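PDB 5EUR: uncharacterized protein from Shigella flexneri 5a str. M90T, which is of unknown function, although a link to glutathione S-transferases has been suggested. Local coordinates for residues 3-8 against 51-56; 56-61 against 84-89. All coordinates share one frame; numbering follows the deposited sequence.

Contact 1: residues 3-8 against 51-56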
ATOM      1  N   ILE A   3      -3.662  -9.516  12.748  1.00 16.00           N
ATOM      2  CA  ILE A   3      -3.079  -8.611  13.726  1.00 16.67           C
ATOM      3  C   ILE A   3      -3.674  -7.228  13.504  1.00 17.69           C
ATOM      4  O   ILE A   3      -4.009  -6.845  12.374  1.00 16.54           O
ATOM      5  CB  ILE A   3      -1.540  -8.595  13.659  1.00 16.93           C
ATOM      6  CG1 ILE A   3      -1.038  -8.109  12.299  1.00 14.59           C
ATOM      7  CG2 ILE A   3      -0.963  -9.982  13.982  1.00 16.86           C
ATOM      8  CD1 ILE A   3       0.459  -7.809  12.294  1.00 17.32           C
ATOM      9  N   SER A   4      -3.866  -6.498  14.599  1.00 18.74           N
ATOM     10  CA  SER A   4      -4.506  -5.201  14.495  1.00 18.09           C
ATOM     11  C   SER A   4      -3.508  -4.119  14.088  1.00 17.76           C
ATOM     12  O   SER A   4      -2.286  -4.248  14.241  1.00 19.86           O
ATOM     13  CB  SER A   4      -5.197  -4.828  15.808  1.00 22.74           C
ATOM     14  OG  SER A   4      -4.338  -5.038  16.903  1.00 34.36           O
ATOM     15  N   TYR A   5      -4.060  -3.031  13.572  1.00 14.88           N
ATOM     16  CA  TYR A   5      -3.315  -1.817  13.301  1.00 16.05           C
ATOM     17  C   TYR A   5      -3.392  -0.904  14.510  1.00 18.31           C
ATOM     18  O   TYR A   5      -4.353  -0.948  15.283  1.00 20.69           O
ATOM     19  CB  TYR A   5      -3.896  -1.087  12.082  1.00 15.34           C
ATOM     20  CG  TYR A   5      -3.835  -1.904  10.822  1.00 14.04           C
ATOM     21  CD1 TYR A   5      -2.805  -1.712   9.904  1.00 12.92           C
ATOM     22  CD2 TYR A   5      -4.794  -2.875  10.545  1.00 14.02           C
ATOM     23  CE1 TYR A   5      -2.726  -2.467   8.765  1.00 12.93           C
ATOM     24  CE2 TYR A   5      -4.717  -3.635   9.408  1.00 13.79           C
ATOM     25  CZ  TYR A   5      -3.689  -3.426   8.520  1.00 15.19           C
ATOM     26  OH  TYR A   5      -3.602  -4.173   7.380  1.00 13.59           O
ATOM     27  N   ARG A   6      -2.371  -0.076  14.675  1.00 17.24           N
ATOM     28  CA  ARG A   6      -2.487   0.987  15.652  1.00 18.81           C
ATOM     29  C   ARG A   6      -3.543   1.986  15.166  1.00 19.58           C
ATOM     30  O   ARG A   6      -4.011   1.927  14.025  1.00 19.73           O
ATOM     31  CB  ARG A   6      -1.118   1.630  15.871  1.00 22.58           C
ATOM     32  CG  ARG A   6      -0.148   0.610  16.479  1.00 26.85           C
ATOM     33  CD  ARG A   6       1.213   1.143  16.894  1.00 32.83           C
ATOM     34  NE  ARG A   6       2.011   0.024  17.399  1.00 33.88           N
ATOM     35  CZ  ARG A   6       2.027  -0.408  18.655  1.00 36.56           C
ATOM     36  NH1 ARG A   6       1.330   0.219  19.597  1.00 36.68           N
ATOM     37  NH2 ARG A   6       2.777  -1.455  18.969  1.00 35.06           N
ATOM     38  N   LYS A   7      -3.968   2.875  16.060  1.00 20.27           N
ATOM     39  CA  LYS A   7      -4.888   3.937  15.675  1.00 18.18           C
ATOM     40  C   LYS A   7      -4.369   4.668  14.448  1.00 20.36           C
ATOM     41  O   LYS A   7      -3.239   5.168  14.449  1.00 21.27           O
ATOM     42  CB  LYS A   7      -5.068   4.916  16.838  1.00 20.74           C
ATOM     43  CG  LYS A   7      -5.913   6.126  16.478  1.00 26.73           C
ATOM     44  CD  LYS A   7      -4.988   7.312  16.192  1.00 30.77           C
ATOM     45  CE  LYS A   7      -5.722   8.510  15.635  1.00 25.16           C
ATOM     46  NZ  LYS A   7      -4.768   9.576  15.251  1.00 30.91           N
ATOM     47  N   LEU A   8      -5.187   4.723  13.399  1.00 17.87           N
ATOM     48  CA  LEU A   8      -4.702   5.228  12.123  1.00 18.55           C
ATOM     49  C   LEU A   8      -4.573   6.740  12.181  1.00 22.49           C
ATOM     50  O   LEU A   8      -5.538   7.446  12.488  1.00 25.00           O
ATOM     51  CB  LEU A   8      -5.629   4.816  10.982  1.00 18.45           C
ATOM     52  CG  LEU A   8      -5.862   3.314  10.779  1.00 18.80           C
ATOM     53  CD1 LEU A   8      -6.799   3.106   9.596  1.00 21.54           C
ATOM     54  CD2 LEU A   8      -4.541   2.569  10.563  1.00 22.13           C
ATOM     55  N   ASN A  51     -13.614  -3.590  12.270  1.00 16.38           N
ATOM     56  CA  ASN A  51     -14.366  -2.519  12.914  1.00 17.75           C
ATOM     57  C   ASN A  51     -13.446  -1.409  13.386  1.00 18.84           C
ATOM     58  O   ASN A  51     -13.776  -0.229  13.224  1.00 18.53           O
ATOM     59  CB  ASN A  51     -15.182  -3.059  14.089  1.00 20.61           C
ATOM     60  CG  ASN A  51     -16.420  -3.798  13.648  1.00 21.40           C
ATOM     61  OD1 ASN A  51     -16.881  -3.664  12.515  1.00 23.30           O
ATOM     62  ND2 ASN A  51     -16.974  -4.599  14.554  1.00 27.64           N
ATOM     63  N   ARG A  52     -12.291  -1.764  13.981  1.00 16.27           N
ATOM     64  CA  ARG A  52     -11.322  -0.742  14.380  1.00 18.08           C
ATOM     65  C   ARG A  52     -10.877   0.102  13.188  1.00 16.05           C
ATOM     66  O   ARG A  52     -10.866   1.346  13.242  1.00 17.31           O
ATOM     67  CB  ARG A  52     -10.099  -1.392  15.038  1.00 19.70           C
ATOM     68  CG  ARG A  52     -10.276  -1.833  16.484  1.00 28.37           C
ATOM     69  CD  ARG A  52      -8.979  -2.491  17.008  1.00 30.04           C
ATOM     70  NE  ARG A  52      -7.806  -1.635  16.807  1.00 40.27           N
ATOM     71  CZ  ARG A  52      -7.314  -0.790  17.711  1.00 39.69           C
ATOM     72  NH1 ARG A  52      -7.877  -0.682  18.905  1.00 35.21           N
ATOM     73  NH2 ARG A  52      -6.247  -0.054  17.423  1.00 34.71           N
ATOM     74  N   ILE A  53     -10.460  -0.568  12.109  1.00 16.08           N
ATOM     75  CA  ILE A  53     -10.024   0.155  10.917  1.00 14.46           C
ATOM     76  C   ILE A  53     -11.097   1.136  10.466  1.00 12.91           C
ATOM     77  O   ILE A  53     -10.821   2.314  10.206  1.00 14.62           O
ATOM     78  CB  ILE A  53      -9.679  -0.835   9.793  1.00 13.64           C
ATOM     79  CG1 ILE A  53      -8.432  -1.644  10.164  1.00 15.01           C
ATOM     80  CG2 ILE A  53      -9.453  -0.089   8.499  1.00 13.42           C
ATOM     81  CD1 ILE A  53      -8.278  -2.908   9.305  1.00 14.25           C
ATOM     82  N   LEU A  54     -12.340   0.659  10.359  1.00 14.30           N
ATOM     83  CA  LEU A  54     -13.397   1.503   9.801  1.00 14.88           C
ATOM     84  C   LEU A  54     -13.789   2.623  10.756  1.00 16.61           C
ATOM     85  O   LEU A  54     -14.205   3.692  10.306  1.00 15.68           O
ATOM     86  CB  LEU A  54     -14.596   0.649   9.393  1.00 13.51           C
ATOM     87  CG  LEU A  54     -14.298  -0.166   8.118  1.00 12.21           C
ATOM     88  CD1 LEU A  54     -15.413  -1.145   7.799  1.00 16.00           C
ATOM     89  CD2 LEU A  54     -14.069   0.777   6.929  1.00 12.94           C
ATOM     90  N   ASN A  55     -13.660   2.412  12.063  1.00 13.99           N
ATOM     91  CA  ASN A  55     -13.854   3.536  12.971  1.00 16.03           C
ATOM     92  C   ASN A  55     -12.805   4.617  12.726  1.00 16.32           C
ATOM     93  O   ASN A  55     -13.123   5.808  12.749  1.00 16.86           O
ATOM     94  CB  ASN A  55     -13.844   3.063  14.424  1.00 16.52           C
ATOM     95  CG  ASN A  55     -15.194   2.509  14.869  1.00 19.85           C
ATOM     96  OD1 ASN A  55     -16.255   2.980  14.437  1.00 21.66           O
ATOM     97  ND2 ASN A  55     -15.162   1.533  15.761  1.00 27.81           N
ATOM     98  N   ASP A  56     -11.555   4.232  12.452  1.00 14.44           N
ATOM     99  CA  ASP A  56     -10.551   5.255  12.149  1.00 17.77           C
ATOM    100  C   ASP A  56     -10.796   5.921  10.795  1.00 15.56           C
ATOM    101  O   ASP A  56     -10.526   7.127  10.624  1.00 16.72           O
ATOM    102  CB  ASP A  56      -9.158   4.632  12.212  1.00 17.78           C
ATOM    103  CG  ASP A  56      -8.770   4.265  13.628  1.00 23.57           C
ATOM    104  OD1 ASP A  56      -9.411   4.786  14.586  1.00 23.24           O
ATOM    105  OD2 ASP A  56      -7.850   3.451  13.785  1.00 20.36           O
TER
HETATM  106  O   HOH W   1      -6.836   0.799  13.484  1.00 23.11           O
HETATM  107  O   HOH W   2      -8.447   8.331  11.941  1.00 24.61           O
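Tyr5 and Leu8 carry the irregular N-terminal segment 3-8 along one side of helix 47-59, with CA of Tyr5 7.4 Å from CA of Ile53 and CA of Leu8 5.8 Å from CA of Asp56. The arrangement is a non-helical N-terminal arm laid against a helix, and it shows how side chains of one helix fix an irregular arm through its backbone N-H and C=O groups. Asp56 and Arg52 reach the backbone of the arm. Asp56 OD2 accepts the backbone N-H of Leu8 at 3.0 Å in a nearly straight bond (168°), which arrives from above the carboxylate plane, 65° out of it. A water on the same oxygen leads to Arg6 O, so two donors grip OD2, while OD1 turns to Arg88 of helix 79-99. One turn earlier, the Arg52 chain bends at chi3 (53°), which sets the course of NE; NH2 then donates to Tyr5 O at 3.0 Å, in the plane of that carbonyl. NE, although buried by the contact, has no partner in the model. Apolar packing accompanies the polar contacts. Ile53 CD1 meets the Tyr5 ring at CE2, 3.6 Å away, and the ring extends toward helix 28-43, where it touches Met39 and Ser42; Tyr5 OH is hydrogen-bonded to Thr38 OG1 of the second subunit. Leu8 lies across Asp56 at about a right angle, its CB 3.7 Å from Asp56 CB. At the far end a second water joins the two backbones, donating to Leu8 O and, at 2.7 Å, to Asp56 O.

Contact 2: residues 56-61 against 84-89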
ATOM      1  N   ASP A  56     -11.555   4.232  12.452  1.00 14.44           N
ATOM      2  CA  ASP A  56     -10.551   5.255  12.149  1.00 17.77           C
ATOM      3  C   ASP A  56     -10.796   5.921  10.795  1.00 15.56           C
ATOM      4  O   ASP A  56     -10.526   7.127  10.624  1.00 16.72           O
ATOM      5  CB  ASP A  56      -9.158   4.632  12.212  1.00 17.78           C
ATOM      6  CG  ASP A  56      -8.770   4.265  13.628  1.00 23.57           C
ATOM      7  OD1 ASP A  56      -9.411   4.786  14.586  1.00 23.24           O
ATOM      8  OD2 ASP A  56      -7.850   3.451  13.785  1.00 20.36           O
ATOM      9  N   ILE A  57     -11.294   5.153   9.820  1.00 15.79           N
ATOM     10  CA  ILE A  57     -11.666   5.725   8.529  1.00 15.22           C
ATOM     11  C   ILE A  57     -12.769   6.765   8.714  1.00 14.64           C
ATOM     12  O   ILE A  57     -12.680   7.887   8.205  1.00 15.59           O
ATOM     13  CB  ILE A  57     -12.092   4.603   7.562  1.00 14.67           C
ATOM     14  CG1 ILE A  57     -10.903   3.689   7.247  1.00 17.00           C
ATOM     15  CG2 ILE A  57     -12.724   5.169   6.298  1.00 15.89           C
ATOM     16  CD1 ILE A  57      -9.677   4.431   6.719  1.00 18.02           C
ATOM     17  N   HIS A  58     -13.808   6.407   9.472  1.00 14.82           N
ATOM     18  CA  HIS A  58     -14.918   7.318   9.743  1.00 16.27           C
ATOM     19  C   HIS A  58     -14.438   8.554  10.489  1.00 16.41           C
ATOM     20  O   HIS A  58     -14.801   9.685  10.136  1.00 16.01           O
ATOM     21  CB  HIS A  58     -15.977   6.572  10.558  1.00 14.12           C
ATOM     22  CG  HIS A  58     -17.252   7.334  10.765  1.00 16.68           C
ATOM     23  ND1 HIS A  58     -18.171   7.542   9.758  1.00 16.20           N
ATOM     24  CD2 HIS A  58     -17.780   7.889  11.883  1.00 17.29           C
ATOM     25  CE1 HIS A  58     -19.209   8.208  10.246  1.00 17.37           C
ATOM     26  NE2 HIS A  58     -18.989   8.442  11.527  1.00 17.10           N
ATOM     27  N   ALA A  59     -13.600   8.352  11.504  1.00 14.59           N
ATOM     28  CA  ALA A  59     -13.099   9.462  12.312  1.00 17.42           C
ATOM     29  C   ALA A  59     -12.293  10.454  11.487  1.00 18.08           C
ATOM     30  O   ALA A  59     -12.245  11.646  11.826  1.00 19.02           O
ATOM     31  CB  ALA A  59     -12.244   8.928  13.456  1.00 19.78           C
ATOM     32  N   ALA A  60     -11.629   9.984  10.427  1.00 15.65           N
ATOM     33  CA  ALA A  60     -10.829  10.869   9.595  1.00 18.45           C
ATOM     34  C   ALA A  60     -11.652  11.668   8.591  1.00 19.03           C
ATOM     35  O   ALA A  60     -11.083  12.492   7.866  1.00 22.63           O
ATOM     36  CB  ALA A  60      -9.759  10.054   8.862  1.00 19.33           C
ATOM     37  N   GLY A  61     -12.956  11.443   8.508  1.00 17.00           N
ATOM     38  CA  GLY A  61     -13.761  12.124   7.519  1.00 19.76           C
ATOM     39  C   GLY A  61     -13.927  11.387   6.213  1.00 19.78           C
ATOM     40  O   GLY A  61     -14.485  11.954   5.263  1.00 19.51           O
ATOM     41  N   GLU A  84     -17.801   7.211  19.405  1.00 19.60           N
ATOM     42  CA  GLU A  84     -16.524   7.885  19.626  1.00 23.15           C
ATOM     43  C   GLU A  84     -15.886   8.260  18.295  1.00 20.11           C
ATOM     44  O   GLU A  84     -15.336   9.362  18.141  1.00 22.33           O
ATOM     45  CB  GLU A  84     -15.595   6.997  20.455  1.00 27.67           C
ATOM     46  CG  GLU A  84     -16.042   6.833  21.907  1.00 30.74           C
ATOM     47  CD  GLU A  84     -16.194   8.160  22.627  1.00 33.32           C
ATOM     48  OE1 GLU A  84     -15.281   9.010  22.518  1.00 37.64           O
ATOM     49  OE2 GLU A  84     -17.237   8.362  23.289  1.00 36.95           O
ATOM     50  N   ALA A  85     -15.988   7.361  17.309  1.00 17.79           N
ATOM     51  CA  ALA A  85     -15.526   7.699  15.966  1.00 17.19           C
ATOM     52  C   ALA A  85     -16.295   8.886  15.394  1.00 19.19           C
ATOM     53  O   ALA A  85     -15.712   9.754  14.740  1.00 19.71           O
ATOM     54  CB  ALA A  85     -15.654   6.485  15.047  1.00 19.18           C
ATOM     55  N   GLU A  86     -17.608   8.933  15.620  1.00 16.34           N
ATOM     56  CA  GLU A  86     -18.415  10.039  15.111  1.00 19.45           C
ATOM     57  C   GLU A  86     -18.017  11.367  15.755  1.00 21.64           C
ATOM     58  O   GLU A  86     -17.956  12.396  15.078  1.00 21.15           O
ATOM     59  CB  GLU A  86     -19.902   9.747  15.335  1.00 18.59           C
ATOM     60  CG  GLU A  86     -20.829  10.885  14.920  1.00 20.68           C
ATOM     61  CD  GLU A  86     -20.940  11.091  13.410  1.00 26.37           C
ATOM     62  OE1 GLU A  86     -20.597  10.171  12.637  1.00 23.92           O
ATOM     63  OE2 GLU A  86     -21.384  12.187  12.989  1.00 25.36           O
ATOM     64  N   ARG A  87     -17.729  11.365  17.058  1.00 20.84           N
ATOM     65  CA  ARG A  87     -17.250  12.582  17.710  1.00 20.59           C
ATOM     66  C   ARG A  87     -15.963  13.075  17.067  1.00 25.50           C
ATOM     67  O   ARG A  87     -15.812  14.273  16.777  1.00 24.12           O
ATOM     68  CB  ARG A  87     -17.024  12.322  19.197  1.00 24.14           C
ATOM     69  CG  ARG A  87     -18.301  12.306  20.001  1.00 25.10           C
ATOM     70  CD  ARG A  87     -18.054  11.854  21.427  1.00 32.50           C
ATOM     71  NE  ARG A  87     -17.223  12.789  22.183  1.00 33.79           N
ATOM     72  CZ  ARG A  87     -17.697  13.791  22.923  1.00 36.02           C
ATOM     73  NH1 ARG A  87     -19.002  14.002  23.000  1.00 35.62           N
ATOM     74  NH2 ARG A  87     -16.866  14.583  23.585  1.00 36.25           N
ATOM     75  N   ARG A  88     -15.022  12.150  16.827  1.00 23.74           N
ATOM     76  CA  ARG A  88     -13.773  12.524  16.165  1.00 23.41           C
ATOM     77  C   ARG A  88     -14.034  13.058  14.756  1.00 22.25           C
ATOM     78  O   ARG A  88     -13.408  14.037  14.331  1.00 22.58           O
ATOM     79  CB  ARG A  88     -12.843  11.304  16.151  1.00 22.87           C
ATOM     80  CG  ARG A  88     -12.443  10.848  17.568  1.00 27.22           C
ATOM     81  CD  ARG A  88     -11.589   9.573  17.612  1.00 28.67           C
ATOM     82  NE  ARG A  88     -10.482   9.531  16.666  1.00 34.53           N
ATOM     83  CZ  ARG A  88     -10.100   8.434  16.016  1.00 32.41           C
ATOM     84  NH1 ARG A  88     -10.742   7.284  16.199  1.00 31.06           N
ATOM     85  NH2 ARG A  88      -9.076   8.490  15.178  1.00 33.45           N
ATOM     86  N   ARG A  89     -14.989  12.452  14.039  1.00 19.26           N
ATOM     87  CA  ARG A  89     -15.340  12.899  12.697  1.00 18.46           C
ATOM     88  C   ARG A  89     -15.889  14.318  12.712  1.00 22.28           C
ATOM     89  O   ARG A  89     -15.519  15.138  11.868  1.00 22.20           O
ATOM     90  CB  ARG A  89     -16.361  11.945  12.074  1.00 18.36           C
ATOM     91  CG  ARG A  89     -16.756  12.271  10.641  1.00 20.59           C
ATOM     92  CD  ARG A  89     -17.847  11.311  10.178  1.00 20.11           C
ATOM     93  NE  ARG A  89     -18.303  11.540   8.807  1.00 22.39           N
ATOM     94  CZ  ARG A  89     -17.732  11.013   7.721  1.00 23.90           C
ATOM     95  NH1 ARG A  89     -16.663  10.224   7.836  1.00 16.79           N
ATOM     96  NH2 ARG A  89     -18.234  11.276   6.518  1.00 24.96           N
TER
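His58 and Glu86 make the shortest hydrogen bond between segments 56-61 and 84-89: NE2 donates to OE1 at 2.6 Å, with OE1 close to the ring plane, although ring and carboxylate are turned 42° apart. Glu86 OE2 forms a salt bridge with Lys90. Arg89 covers a face of the same imidazole. With CG anti to the backbone N (chi1 -177°) and the chain extended to NE, CD sits 3.5 Å from the ring centroid in a CH-pi contact, and the guanidinium lies flat on the ring, planes 13° apart. Arg89 NH1 donates to His58 O at 3.0 Å, on a lone pair, and also to Leu62 O. His58 O takes a second bond from Gly61 N, part of the Schellman motif that ends helix 47-59, so the stacked arginine also grips the helix terminus. Arg88 works differently: NH1 makes a salt bridge with Asp56 OD1 at 3.3 Å, in the guanidinium plane, while Ala59 CB sits over the guanidinium centre. The backbones come close at Ala59, whose CA lies 4.1 Å from Arg89 CA, and CA-H...O contacts run both ways, from Ala59 CA to Ala85 O and from Arg89 CA to Ala59 O. These contacts pack helix 79-99 on helix 47-59; His58 also meets Trp74 of helix 68-75, and the Ile57 side chain touches Phe31 and Val36 of helix 28-43 and Ile10 of strand 10-12.

From the N terminus, contact 1 closes first: the loop between Leu8 and Asn51 contains the three-stranded antiparallel sheet, helix 28-43 and the start of helix 47-59. Contact 2 closes a second, shorter loop that runs from Gly61 through helix 68-75 into helix 79-99. The two are in series, neither enclosing nor crossing the other, and they meet at Asp56, which serves the arm with one carboxylate oxygen and helix 79-99 with the other. Helix 47-59 thus has the arm and helix 79-99 as neighbours, and these two also touch each other, Lys7 CE lying 3.4 Å from Arg88 NH2. The two contacts are a case of successive closures built on one helix.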